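Local atomic coordinates of CaaX farnesyltransferase beta subunit Ram1 (Aspergillus fumigatus, PDB entry 4L9P), a protein that probably provides the peptide-binding, zinc-containing half of the heterodimeric enzyme that transfers a farnesyl group to a cysteine near the C-terminus of target proteins. Residues N117-I121 against I482-T486; G71-F76 against E404-R408; T187-G191 against S202-A206; I222-W228 against L264-L270. All coordinates share one frame; numbering follows the deposited sequence.

Interaction 1: N117-I121 against I482-T486; sequences NKYGI and IGVFT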
loop_
_atom_site.group_PDB
_atom_site.type_symbol
_atom_site.label_atom_id
_atom_site.label_comp_id
_atom_site.label_asym_id
_atom_site.label_seq_id
_atom_site.Cartn_x
_atom_site.Cartn_y
_atom_site.Cartn_z
ATOM N N ASN B 117 1.265 30.944 -7.934
ATOM C CA ASN B 117 0.540 31.643 -6.876
ATOM C C ASN B 117 1.443 32.369 -5.881
ATOM O O ASN B 117 2.665 32.393 -6.070
ATOM C CB ASN B 117 -0.458 30.676 -6.176
ATOM C CG ASN B 117 0.229 29.588 -5.352
ATOM O OD1 ASN B 117 1.352 29.729 -4.958
ATOM N ND2 ASN B 117 -0.495 28.512 -5.094
ATOM N N LYS B 118 0.864 32.922 -4.815
ATOM C CA LYS B 118 1.641 33.712 -3.874
ATOM C C LYS B 118 2.658 32.918 -3.086
ATOM O O LYS B 118 3.568 33.470 -2.469
ATOM C CB LYS B 118 0.708 34.473 -2.928
ATOM C CG LYS B 118 -0.208 33.565 -2.122
ATOM C CD LYS B 118 -1.240 34.381 -1.352
ATOM C CE LYS B 118 -2.130 33.408 -0.559
ATOM N NZ LYS B 118 -3.440 33.981 -0.066
ATOM N N TYR B 119 2.466 31.588 -3.111
ATOM C CA TYR B 119 3.416 30.689 -2.450
ATOM C C TYR B 119 4.424 30.146 -3.462
ATOM O O TYR B 119 5.243 29.272 -3.081
ATOM C CB TYR B 119 2.666 29.482 -1.827
ATOM C CG TYR B 119 1.851 29.852 -0.610
ATOM C CD1 TYR B 119 2.479 30.097 0.640
ATOM C CD2 TYR B 119 0.440 29.972 -0.689
ATOM C CE1 TYR B 119 1.721 30.431 1.770
ATOM C CE2 TYR B 119 -0.311 30.297 0.424
ATOM C CZ TYR B 119 0.325 30.516 1.648
ATOM O OH TYR B 119 -0.427 30.848 2.771
ATOM N N GLY B 120 4.420 30.649 -4.691
ATOM C CA GLY B 120 5.423 30.273 -5.673
ATOM C C GLY B 120 5.088 28.966 -6.380
ATOM O O GLY B 120 5.978 28.394 -7.022
ATOM N N ILE B 121 3.840 28.513 -6.305
ATOM C CA ILE B 121 3.490 27.159 -6.784
ATOM C C ILE B 121 2.632 27.255 -8.064
ATOM O O ILE B 121 1.710 28.103 -8.147
ATOM C CB ILE B 121 2.669 26.467 -5.723
ATOM C CG1 ILE B 121 3.488 26.370 -4.425
ATOM C CG2 ILE B 121 2.235 25.035 -6.216
ATOM C CD1 ILE B 121 2.709 25.809 -3.232
ATOM N N ILE B 482 -0.967 24.877 6.542
ATOM C CA ILE B 482 -1.576 25.811 5.611
ATOM C C ILE B 482 -1.890 25.207 4.263
ATOM O O ILE B 482 -1.299 24.154 3.831
ATOM C CB ILE B 482 -0.692 27.053 5.378
ATOM C CG1 ILE B 482 0.730 26.621 4.956
ATOM C CG2 ILE B 482 -0.693 27.964 6.611
ATOM C CD1 ILE B 482 1.662 27.826 4.502
ATOM N N GLY B 483 -2.860 25.822 3.614
ATOM C CA GLY B 483 -3.289 25.405 2.303
ATOM C C GLY B 483 -2.648 26.296 1.271
ATOM O O GLY B 483 -3.013 27.478 1.139
ATOM N N VAL B 484 -1.677 25.755 0.530
ATOM C CA VAL B 484 -0.871 26.546 -0.430
ATOM C C VAL B 484 -1.276 26.316 -1.872
ATOM O O VAL B 484 -0.714 26.911 -2.798
ATOM C CB VAL B 484 0.662 26.341 -0.241
ATOM C CG1 VAL B 484 1.040 26.670 1.187
ATOM C CG2 VAL B 484 1.077 24.856 -0.534
ATOM N N PHE B 485 -2.285 25.468 -2.078
ATOM C CA PHE B 485 -3.012 25.462 -3.368
ATOM C C PHE B 485 -3.858 26.772 -3.434
ATOM O O PHE B 485 -4.097 27.410 -2.413
ATOM C CB PHE B 485 -3.942 24.223 -3.398
ATOM C CG PHE B 485 -4.799 24.107 -2.180
ATOM C CD1 PHE B 485 -6.047 24.749 -2.119
ATOM C CD2 PHE B 485 -4.363 23.380 -1.072
ATOM C CE1 PHE B 485 -6.820 24.727 -0.934
ATOM C CE2 PHE B 485 -5.124 23.351 0.122
ATOM C CZ PHE B 485 -6.364 24.022 0.172
ATOM N N THR B 486 -4.335 27.063 -4.618
ATOM C CA THR B 486 -5.347 28.159 -4.718
ATOM C C THR B 486 -6.741 27.523 -4.736
ATOM O O THR B 486 -6.917 26.300 -5.001
ATOM C CB THR B 486 -5.201 28.946 -6.027
ATOM O OG1 THR B 486 -5.673 28.142 -7.127
ATOM C CG2 THR B 486 -3.777 29.463 -6.231
#

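Interaction 2: G71-F76 against E404-R408; sequences GIPALF and EGLTR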
loop_
_atom_site.group_PDB
_atom_site.type_symbol
_atom_site.label_atom_id
_atom_site.label_comp_id
_atom_site.label_asym_id
_atom_site.label_seq_id
_atom_site.Cartn_x
_atom_site.Cartn_y
_atom_site.Cartn_z
ATOM N N GLY B 71 7.721 33.576 -2.011
ATOM C CA GLY B 71 6.754 32.827 -1.216
ATOM C C GLY B 71 7.181 31.376 -0.934
ATOM O O GLY B 71 6.395 30.627 -0.330
ATOM N N ILE B 72 8.396 31.011 -1.351
ATOM C CA ILE B 72 8.885 29.614 -1.192
ATOM C C ILE B 72 9.874 29.569 -0.045
ATOM O O ILE B 72 10.976 30.113 -0.145
ATOM C CB ILE B 72 9.564 29.118 -2.476
ATOM C CG1 ILE B 72 8.618 29.259 -3.657
ATOM C CG2 ILE B 72 10.004 27.612 -2.305
ATOM C CD1 ILE B 72 9.275 28.979 -4.952
ATOM N N PRO B 73 9.516 28.902 1.065
ATOM C CA PRO B 73 10.409 28.805 2.226
ATOM C C PRO B 73 11.707 28.048 1.932
ATOM O O PRO B 73 11.716 27.137 1.078
ATOM C CB PRO B 73 9.573 27.985 3.228
ATOM C CG PRO B 73 8.185 28.253 2.845
ATOM C CD PRO B 73 8.177 28.356 1.353
ATOM N N ALA B 74 12.777 28.393 2.649
ATOM C CA ALA B 74 14.051 27.718 2.492
ATOM C C ALA B 74 13.962 26.187 2.627
ATOM O O ALA B 74 14.756 25.471 2.006
ATOM C CB ALA B 74 15.039 28.259 3.512
ATOM N N LEU B 75 13.016 25.712 3.426
ATOM C CA LEU B 75 12.887 24.261 3.664
ATOM C C LEU B 75 12.705 23.521 2.329
ATOM O O LEU B 75 13.083 22.346 2.209
ATOM C CB LEU B 75 11.634 24.029 4.552
ATOM C CG LEU B 75 11.293 22.582 4.906
ATOM C CD1 LEU B 75 12.446 21.985 5.744
ATOM C CD2 LEU B 75 9.947 22.561 5.712
ATOM N N PHE B 76 12.097 24.180 1.343
ATOM C CA PHE B 76 11.833 23.535 0.050
ATOM C C PHE B 76 12.827 23.915 -1.036
ATOM O O PHE B 76 12.625 23.585 -2.209
ATOM C CB PHE B 76 10.402 23.883 -0.386
ATOM C CG PHE B 76 9.404 23.475 0.622
ATOM C CD1 PHE B 76 9.100 22.097 0.737
ATOM C CD2 PHE B 76 8.767 24.383 1.461
ATOM C CE1 PHE B 76 8.181 21.653 1.695
ATOM C CE2 PHE B 76 7.827 23.945 2.402
ATOM C CZ PHE B 76 7.529 22.604 2.532
ATOM N N GLU B 404 1.439 21.755 3.199
ATOM C CA GLU B 404 2.201 22.612 2.288
ATOM C C GLU B 404 3.197 21.732 1.505
ATOM O O GLU B 404 3.298 21.864 0.296
ATOM C CB GLU B 404 2.994 23.666 3.096
ATOM C CG GLU B 404 3.961 24.441 2.205
ATOM C CD GLU B 404 4.684 25.602 2.866
ATOM O OE1 GLU B 404 4.554 25.748 4.096
ATOM O OE2 GLU B 404 5.298 26.399 2.112
ATOM N N GLY B 405 3.978 20.918 2.229
ATOM C CA GLY B 405 4.970 20.089 1.535
ATOM C C GLY B 405 4.361 19.176 0.482
ATOM O O GLY B 405 4.838 19.074 -0.654
ATOM N N LEU B 406 3.257 18.526 0.839
ATOM C CA LEU B 406 2.650 17.600 -0.111
ATOM C C LEU B 406 2.133 18.321 -1.337
ATOM O O LEU B 406 2.229 17.851 -2.467
ATOM C CB LEU B 406 1.548 16.793 0.591
ATOM C CG LEU B 406 0.890 15.772 -0.310
ATOM C CD1 LEU B 406 1.917 14.748 -0.804
ATOM C CD2 LEU B 406 -0.323 15.085 0.398
ATOM N N THR B 407 1.523 19.496 -1.068
ATOM C CA THR B 407 0.960 20.275 -2.145
ATOM C C THR B 407 2.057 20.789 -3.102
ATOM O O THR B 407 1.899 20.747 -4.335
ATOM C CB THR B 407 0.205 21.469 -1.578
ATOM O OG1 THR B 407 -0.868 20.965 -0.778
ATOM C CG2 THR B 407 -0.432 22.263 -2.718
ATOM N N ARG B 408 3.171 21.248 -2.532
ATOM C CA ARG B 408 4.309 21.626 -3.376
ATOM C C ARG B 408 4.789 20.451 -4.207
ATOM O O ARG B 408 5.085 20.600 -5.388
ATOM C CB ARG B 408 5.476 22.176 -2.554
ATOM C CG ARG B 408 5.110 23.515 -1.874
ATOM C CD ARG B 408 6.382 24.080 -1.159
ATOM N NE ARG B 408 6.039 25.389 -0.541
ATOM C CZ ARG B 408 5.953 26.538 -1.211
ATOM N NH1 ARG B 408 6.294 26.597 -2.498
ATOM N NH2 ARG B 408 5.526 27.624 -0.545
#

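Interaction 3: T187-G191 against S202-A206; sequences TGGIG and SSYAA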
loop_
_atom_site.group_PDB
_atom_site.type_symbol
_atom_site.label_atom_id
_atom_site.label_comp_id
_atom_site.label_asym_id
_atom_site.label_seq_id
_atom_site.Cartn_x
_atom_site.Cartn_y
_atom_site.Cartn_z
ATOM N N THR B 187 -19.666 -17.545 -12.083
ATOM C CA THR B 187 -19.455 -18.105 -10.743
ATOM C C THR B 187 -19.192 -17.024 -9.706
ATOM O O THR B 187 -19.030 -17.299 -8.499
ATOM C CB THR B 187 -18.256 -19.120 -10.766
ATOM O OG1 THR B 187 -17.158 -18.518 -11.453
ATOM C CG2 THR B 187 -18.626 -20.363 -11.579
ATOM N N GLY B 188 -19.133 -15.782 -10.161
ATOM C CA GLY B 188 -19.022 -14.678 -9.222
ATOM C C GLY B 188 -17.751 -13.854 -9.358
ATOM O O GLY B 188 -16.668 -14.448 -9.595
ATOM N N GLY B 189 -17.820 -12.534 -9.126
ATOM C CA GLY B 189 -16.673 -11.635 -9.130
ATOM C C GLY B 189 -16.343 -11.163 -10.535
ATOM O O GLY B 189 -16.903 -11.649 -11.551
ATOM N N ILE B 190 -15.421 -10.215 -10.588
ATOM C CA ILE B 190 -14.954 -9.624 -11.826
ATOM C C ILE B 190 -13.451 -9.823 -11.941
ATOM O O ILE B 190 -12.713 -9.652 -10.952
ATOM C CB ILE B 190 -15.350 -8.134 -11.832
ATOM C CG1 ILE B 190 -16.928 -8.035 -11.812
ATOM C CG2 ILE B 190 -14.775 -7.396 -13.085
ATOM C CD1 ILE B 190 -17.417 -6.645 -11.605
ATOM N N GLY B 191 -13.032 -10.240 -13.132
ATOM C CA GLY B 191 -11.603 -10.346 -13.453
ATOM C C GLY B 191 -11.146 -9.236 -14.375
ATOM O O GLY B 191 -11.854 -8.260 -14.604
ATOM N N SER B 202 -9.576 -6.257 -9.419
ATOM C CA SER B 202 -10.425 -5.886 -10.544
ATOM C C SER B 202 -11.874 -5.748 -10.103
ATOM O O SER B 202 -12.616 -4.945 -10.672
ATOM C CB SER B 202 -10.320 -6.908 -11.709
ATOM O OG SER B 202 -10.146 -8.220 -11.247
ATOM N N SER B 203 -12.315 -6.522 -9.106
ATOM C CA SER B 203 -13.674 -6.356 -8.609
ATOM C C SER B 203 -13.829 -5.034 -7.864
ATOM O O SER B 203 -14.854 -4.349 -8.046
ATOM C CB SER B 203 -13.964 -7.549 -7.677
ATOM O OG SER B 203 -14.103 -8.758 -8.421
ATOM N N TYR B 204 -12.824 -4.658 -7.075
ATOM C CA TYR B 204 -12.833 -3.355 -6.410
ATOM C C TYR B 204 -12.879 -2.230 -7.449
ATOM O O TYR B 204 -13.696 -1.307 -7.374
ATOM C CB TYR B 204 -11.567 -3.324 -5.560
ATOM C CG TYR B 204 -11.166 -1.977 -4.990
ATOM C CD1 TYR B 204 -11.553 -1.582 -3.708
ATOM C CD2 TYR B 204 -10.317 -1.113 -5.692
ATOM C CE1 TYR B 204 -11.115 -0.388 -3.135
ATOM C CE2 TYR B 204 -9.837 0.055 -5.133
ATOM C CZ TYR B 204 -10.248 0.414 -3.851
ATOM O OH TYR B 204 -9.752 1.592 -3.343
ATOM N N ALA B 205 -12.000 -2.280 -8.432
ATOM C CA ALA B 205 -11.984 -1.229 -9.468
ATOM C C ALA B 205 -13.301 -1.144 -10.201
ATOM O O ALA B 205 -13.802 -0.037 -10.486
ATOM C CB ALA B 205 -10.854 -1.512 -10.483
ATOM N N ALA B 206 -13.888 -2.299 -10.521
ATOM C CA ALA B 206 -15.141 -2.264 -11.209
ATOM C C ALA B 206 -16.275 -1.707 -10.343
ATOM O O ALA B 206 -17.106 -0.937 -10.832
ATOM C CB ALA B 206 -15.496 -3.689 -11.732
#

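Interaction 4: I222-W228 against L264-L270; sequences IDRKAMW and LDLPLAL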
loop_
_atom_site.group_PDB
_atom_site.type_symbol
_atom_site.label_atom_id
_atom_site.label_comp_id
_atom_site.label_asym_id
_atom_site.label_seq_id
_atom_site.Cartn_x
_atom_site.Cartn_y
_atom_site.Cartn_z
ATOM N N ILE B 222 -24.090 -6.223 -11.568
ATOM C CA ILE B 222 -23.387 -7.101 -10.636
ATOM C C ILE B 222 -24.255 -8.260 -10.143
ATOM O O ILE B 222 -25.349 -8.035 -9.652
ATOM C CB ILE B 222 -22.880 -6.314 -9.418
ATOM C CG1 ILE B 222 -22.030 -5.100 -9.855
ATOM C CG2 ILE B 222 -22.172 -7.313 -8.437
ATOM C CD1 ILE B 222 -21.889 -3.943 -8.795
ATOM N N ASP B 223 -23.752 -9.507 -10.236
ATOM C CA ASP B 223 -24.436 -10.642 -9.630
ATOM C C ASP B 223 -23.989 -10.684 -8.170
ATOM O O ASP B 223 -22.912 -11.173 -7.848
ATOM C CB ASP B 223 -24.112 -11.960 -10.368
ATOM C CG ASP B 223 -24.864 -13.171 -9.792
ATOM O OD1 ASP B 223 -25.315 -13.148 -8.621
ATOM O OD2 ASP B 223 -25.028 -14.153 -10.536
ATOM N N ARG B 224 -24.810 -10.111 -7.295
ATOM C CA ARG B 224 -24.404 -9.972 -5.878
ATOM C C ARG B 224 -24.284 -11.266 -5.145
ATOM O O ARG B 224 -23.334 -11.428 -4.351
ATOM C CB ARG B 224 -25.418 -9.195 -5.033
ATOM C CG ARG B 224 -25.467 -7.763 -5.041
ATOM C CD ARG B 224 -26.916 -7.562 -4.477
ATOM N NE ARG B 224 -26.820 -7.228 -3.116
ATOM C CZ ARG B 224 -27.773 -6.981 -2.250
ATOM N NH1 ARG B 224 -29.092 -7.211 -2.470
ATOM N NH2 ARG B 224 -27.329 -6.541 -1.091
ATOM N N LYS B 225 -25.229 -12.192 -5.346
ATOM C CA LYS B 225 -25.118 -13.484 -4.683
ATOM C C LYS B 225 -23.856 -14.232 -5.127
ATOM O O LYS B 225 -23.140 -14.818 -4.298
ATOM C CB LYS B 225 -26.370 -14.355 -4.931
ATOM C CG LYS B 225 -26.219 -15.634 -4.199
ATOM C CD LYS B 225 -27.495 -16.384 -4.136
ATOM C CE LYS B 225 -27.620 -16.960 -2.801
ATOM N NZ LYS B 225 -28.904 -17.619 -2.737
ATOM N N ALA B 226 -23.547 -14.195 -6.434
ATOM C CA ALA B 226 -22.384 -14.926 -6.894
ATOM C C ALA B 226 -21.116 -14.214 -6.386
ATOM O O ALA B 226 -20.124 -14.874 -6.041
ATOM C CB ALA B 226 -22.400 -15.020 -8.408
ATOM N N MET B 227 -21.139 -12.883 -6.314
ATOM C CA MET B 227 -19.997 -12.179 -5.711
ATOM C C MET B 227 -19.741 -12.606 -4.269
ATOM O O MET B 227 -18.570 -12.785 -3.862
ATOM C CB MET B 227 -20.258 -10.660 -5.712
ATOM C CG MET B 227 -19.119 -9.805 -5.107
ATOM S SD MET B 227 -17.661 -9.704 -6.211
ATOM C CE MET B 227 -18.257 -8.561 -7.444
ATOM N N TRP B 228 -20.807 -12.723 -3.472
ATOM C CA TRP B 228 -20.690 -13.185 -2.094
ATOM C C TRP B 228 -20.132 -14.618 -1.997
ATOM O O TRP B 228 -19.231 -14.881 -1.172
ATOM C CB TRP B 228 -22.091 -13.123 -1.492
ATOM C CG TRP B 228 -22.253 -13.612 -0.086
ATOM C CD1 TRP B 228 -21.781 -13.051 1.075
ATOM C CD2 TRP B 228 -23.048 -14.729 0.294
ATOM N NE1 TRP B 228 -22.225 -13.771 2.180
ATOM C CE2 TRP B 228 -23.008 -14.816 1.720
ATOM C CE3 TRP B 228 -23.774 -15.670 -0.441
ATOM C CZ2 TRP B 228 -23.732 -15.817 2.454
ATOM C CZ3 TRP B 228 -24.487 -16.668 0.265
ATOM C CH2 TRP B 228 -24.468 -16.725 1.705
ATOM N N LEU B 264 -21.655 -3.263 -1.699
ATOM C CA LEU B 264 -22.732 -4.085 -2.259
ATOM C C LEU B 264 -23.676 -4.614 -1.148
ATOM O O LEU B 264 -24.594 -5.381 -1.444
ATOM C CB LEU B 264 -22.142 -5.269 -3.028
ATOM C CG LEU B 264 -21.256 -4.867 -4.238
ATOM C CD1 LEU B 264 -20.856 -6.188 -4.914
ATOM C CD2 LEU B 264 -21.850 -3.849 -5.210
ATOM N N ASP B 265 -23.462 -4.193 0.103
ATOM C CA ASP B 265 -24.221 -4.659 1.275
ATOM C C ASP B 265 -24.352 -6.202 1.237
ATOM O O ASP B 265 -25.465 -6.760 1.316
ATOM C CB ASP B 265 -25.606 -4.006 1.319
ATOM C CG ASP B 265 -26.363 -4.342 2.612
ATOM O OD1 ASP B 265 -25.650 -4.497 3.653
ATOM O OD2 ASP B 265 -27.636 -4.519 2.579
ATOM N N LEU B 266 -23.234 -6.898 1.105
ATOM C CA LEU B 266 -23.324 -8.346 1.114
ATOM C C LEU B 266 -23.560 -8.853 2.523
ATOM O O LEU B 266 -23.249 -8.182 3.510
ATOM C CB LEU B 266 -22.011 -8.973 0.620
ATOM C CG LEU B 266 -21.628 -8.539 -0.812
ATOM C CD1 LEU B 266 -20.348 -9.252 -1.269
ATOM C CD2 LEU B 266 -22.783 -8.763 -1.832
ATOM N N PRO B 267 -24.118 -10.064 2.655
ATOM C CA PRO B 267 -24.282 -10.578 4.014
ATOM C C PRO B 267 -22.958 -10.751 4.736
ATOM O O PRO B 267 -21.964 -11.176 4.139
ATOM C CB PRO B 267 -24.931 -11.974 3.775
ATOM C CG PRO B 267 -25.596 -11.873 2.461
ATOM C CD PRO B 267 -24.653 -10.972 1.624
ATOM N N LEU B 268 -22.934 -10.406 6.009
ATOM C CA LEU B 268 -21.771 -10.593 6.865
ATOM C C LEU B 268 -21.384 -12.058 7.054
ATOM O O LEU B 268 -20.174 -12.377 7.128
ATOM C CB LEU B 268 -22.077 -9.930 8.209
ATOM C CG LEU B 268 -21.067 -10.097 9.299
ATOM C CD1 LEU B 268 -19.767 -9.461 8.885
ATOM C CD2 LEU B 268 -21.607 -9.408 10.619
ATOM N N ALA B 269 -22.382 -12.951 7.126
ATOM C CA ALA B 269 -22.049 -14.340 7.284
ATOM C C ALA B 269 -21.338 -14.898 6.064
ATOM O O ALA B 269 -21.631 -14.534 4.920
ATOM C CB ALA B 269 -23.329 -15.172 7.439
ATOM N N LEU B 270 -20.383 -15.778 6.286
ATOM C CA LEU B 270 -19.804 -16.519 5.161
ATOM C C LEU B 270 -20.848 -17.405 4.506
ATOM O O LEU B 270 -21.759 -17.910 5.173
ATOM C CB LEU B 270 -18.658 -17.394 5.650
ATOM C CG LEU B 270 -17.402 -16.636 6.157
ATOM C CD1 LEU B 270 -16.449 -17.613 6.926
ATOM C CD2 LEU B 270 -16.668 -15.923 5.008
HETATM O O HOH W 1 -29.067 -5.746 0.813
#

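Interaction 1: N117-I121 against I482-T486
Asn-117 meets Val-484 and Thr-486 from the first position of a type I beta turn, Asn-117 to Gly-120, whose start is also an Asx turn. Asn-117 CB rests against the methyl of Thr-486, 3.5 Å from CG2. A chi1 of 69°, with CG between the backbone N and the carbonyl carbon, folds the amide back over its own turn. There OD1 takes two backbone N-H groups, of Tyr-119 and Ile-121, which reach it from opposite faces of the amide plane. Asn-117 ND2 points to residues 482-486 and donates to Val-484 O at 2.8 Å, with a bent N-H...O angle of 132°. One amide thus shapes its own turn and ties it to a loop within the alpha-alpha toroid domain.

Within the turn, the Tyr-119 ring carries Val-484 CG1 over its centre in a CH-pi contact, 3.6 Å from the centroid. Ile-482 CD1 approaches the same ring obliquely, while Tyr-119 OH is hydrogen-bonded to Gly-477 O. Thr-407 of helix 403-413 touches Val-484 in turn. The other valine branch meets Ile-121, the residue just after the turn: Val-484 CG2 lies 3.3 Å from Ile-121 CD1, closer than usual van der Waals contact.

Interaction 2: G71-F76 against E404-R408
The backbone of residues 71-76 runs as a loop into a short 3-10 segment at 74-76, and comes nearest helix 404-408 where Phe-76 CA lies 7.8 Å from Gly-405 CA. The Phe-76 ring settles close to the helix backbone, with CE1 3.6 Å from Gly-405 CA, which the absence of a side chain there probably eases. Arg-408 reaches across the ring: its chain is extended from CG to NE, and CD lies over one face, 3.6 Å from the centroid, in a CH-pi contact. The guanidinium then continues toward the loop, where Pro-73 CD covers one of its faces.

Glu-404, one helical turn earlier, fixes its rotation. Arg-408 NE and NH2 both donate to Glu-404 OE2, each at 2.9 Å, a side-on salt bridge in which OE2 lies in the guanidinium plane and is approached on its anti side. The Glu-404 chain arrives stretched, CG trans to the backbone N (chi1 171°). Glu-404 OE2 also touches Pro-73 CG, at 3.5 Å. A weak bond from Arg-408 NH2 to Gly-71 O, 3.1 Å, links to the loop, and Arg-408 NH1 bonds to Tyr-119 O.

Ile-341 of the alpha subunit packs on Phe-76, at the edge of the subunit interface. This is an i to i+4 Glu-Arg salt bridge on an alpha-alpha toroid helix, covered by a loop and 3-10 segment from near the chain's modelled start.

Interaction 3: T187-G191 against S202-A206
Ser-203 and Ser-202 on the first turns of helix 200-213 face the backbone of Ile-190. The clear bond runs from Ile-190 N to Ser-203 OG, 2.9 Å long and nearly straight at 161°; the same hydroxyl is also hydrogen-bonded to His-199 O. Ser-203 OG stands beside its own backbone N, opposite the carbonyl carbon (chi1 -71°), which turns it off the helix toward the loop. Ser-202 OG, in the conformer described, lies 3.0 Å from Ile-190 O, but whether its proton goes there is unsettled, since His-199 O is a partner here too. Ser-202 CB lies 3.5 Å from Gly-191 O.

Along the helix, CD1 and CG2, the ends of the two branches of Ile-190, both touch the Ala-206 methyl, with CD1 3.5 Å and CG2 4.0 Å from Ala-206 CB. Ala-183 and Phe-180 of helix 173-183 extend this apolar patch, Ala-183 against Ile-190 and Phe-180 against Ala-206.

Further out, backbone bonds tie Ile-190 to His-199 and Gly-191 to Ala-183, setting the loop between the two helices. Gly-188 and Gly-189, both at positive phi, let the chain turn into this course. Tyr-88 of the alpha subunit packs on Ser-202. The whole is a glycine-rich connection between successive helices of the alpha-alpha toroid, its backbone N-H held by a serine, Ser-203, near the start of the second helix.

Interaction 4: I222-W228 against L264-L270
Arg-224 and Trp-228, one turn apart on helix 224-234, each donate to backbone carbonyls of residues 264-270. Arg-224 NH2 bonds to Leu-264 O at 3.0 Å, meeting it in the carbonyl plane, and NE adds a weaker bond to the same oxygen. The side chain bends at chi3 (101°) to bring this edge of the guanidinium to the carbonyl. A water accepts from Arg-224 NH2 and donates to Asp-265 OD2, bridging two atoms that are 4.2 Å apart, beyond a salt bridge; Lys-458 makes a salt bridge with that carboxylate oxygen. Trp-228 NE1 donates to Ala-269 O at 2.9 Å, nearly along the C=O axis, and more weakly to Pro-267 O.

Asp-223 caps the helix at its N-terminus, its OD1 accepting from Ala-226 N, while Asp-265 closes helix 251-263 with positive phi in a Schellman motif. The contact therefore joins the beginning of one helix of the alpha-alpha toroid to the chain leaving another.

Around these bonds lies a close apolar layer. Pro-267 lies over one face of the Trp-228 indole, with CD 3.8 Å from the centroid of the five-membered ring in a CH-pi contact. Phe-517, near the C-terminus, meets Trp-228 edge-to-face. Met-227 CG touches two leucine methyls, CD1 of Leu-264 and CD1 of Leu-266, at 4.0 and 4.1 Å. Farther along, Ile-222 CD1 touches Leu-264 CD2 at 3.6 Å, and Ile-210 and Val-207 of helix 200-213 pack against this isoleucine and this leucine respectively.

In the fold
All four contacts are largely buried, but they form two pairs on opposite sides of the chain's centre. Helix 403-413 is a partner in interaction 2 and packs against interaction 1, and the two meet directly, Ile-482 CD1 to Glu-404 OE1 at 3.6 Å; along the sequence they cross, drawing N-terminal segments onto distant parts of the chain. Interactions 3 and 4 join segments much closer in sequence, follow each other in series and touch where Gly-189 CA lies 3.6 Å from Met-227 SD. The chemistry differs: an amide and a tyrosine face in 1, a helix ion pair set against an aromatic ring in 2, serine hydroxyls in 3, arginine and indole donors to carbonyls in 4. Interactions 2 and 3 also border the alpha subunit.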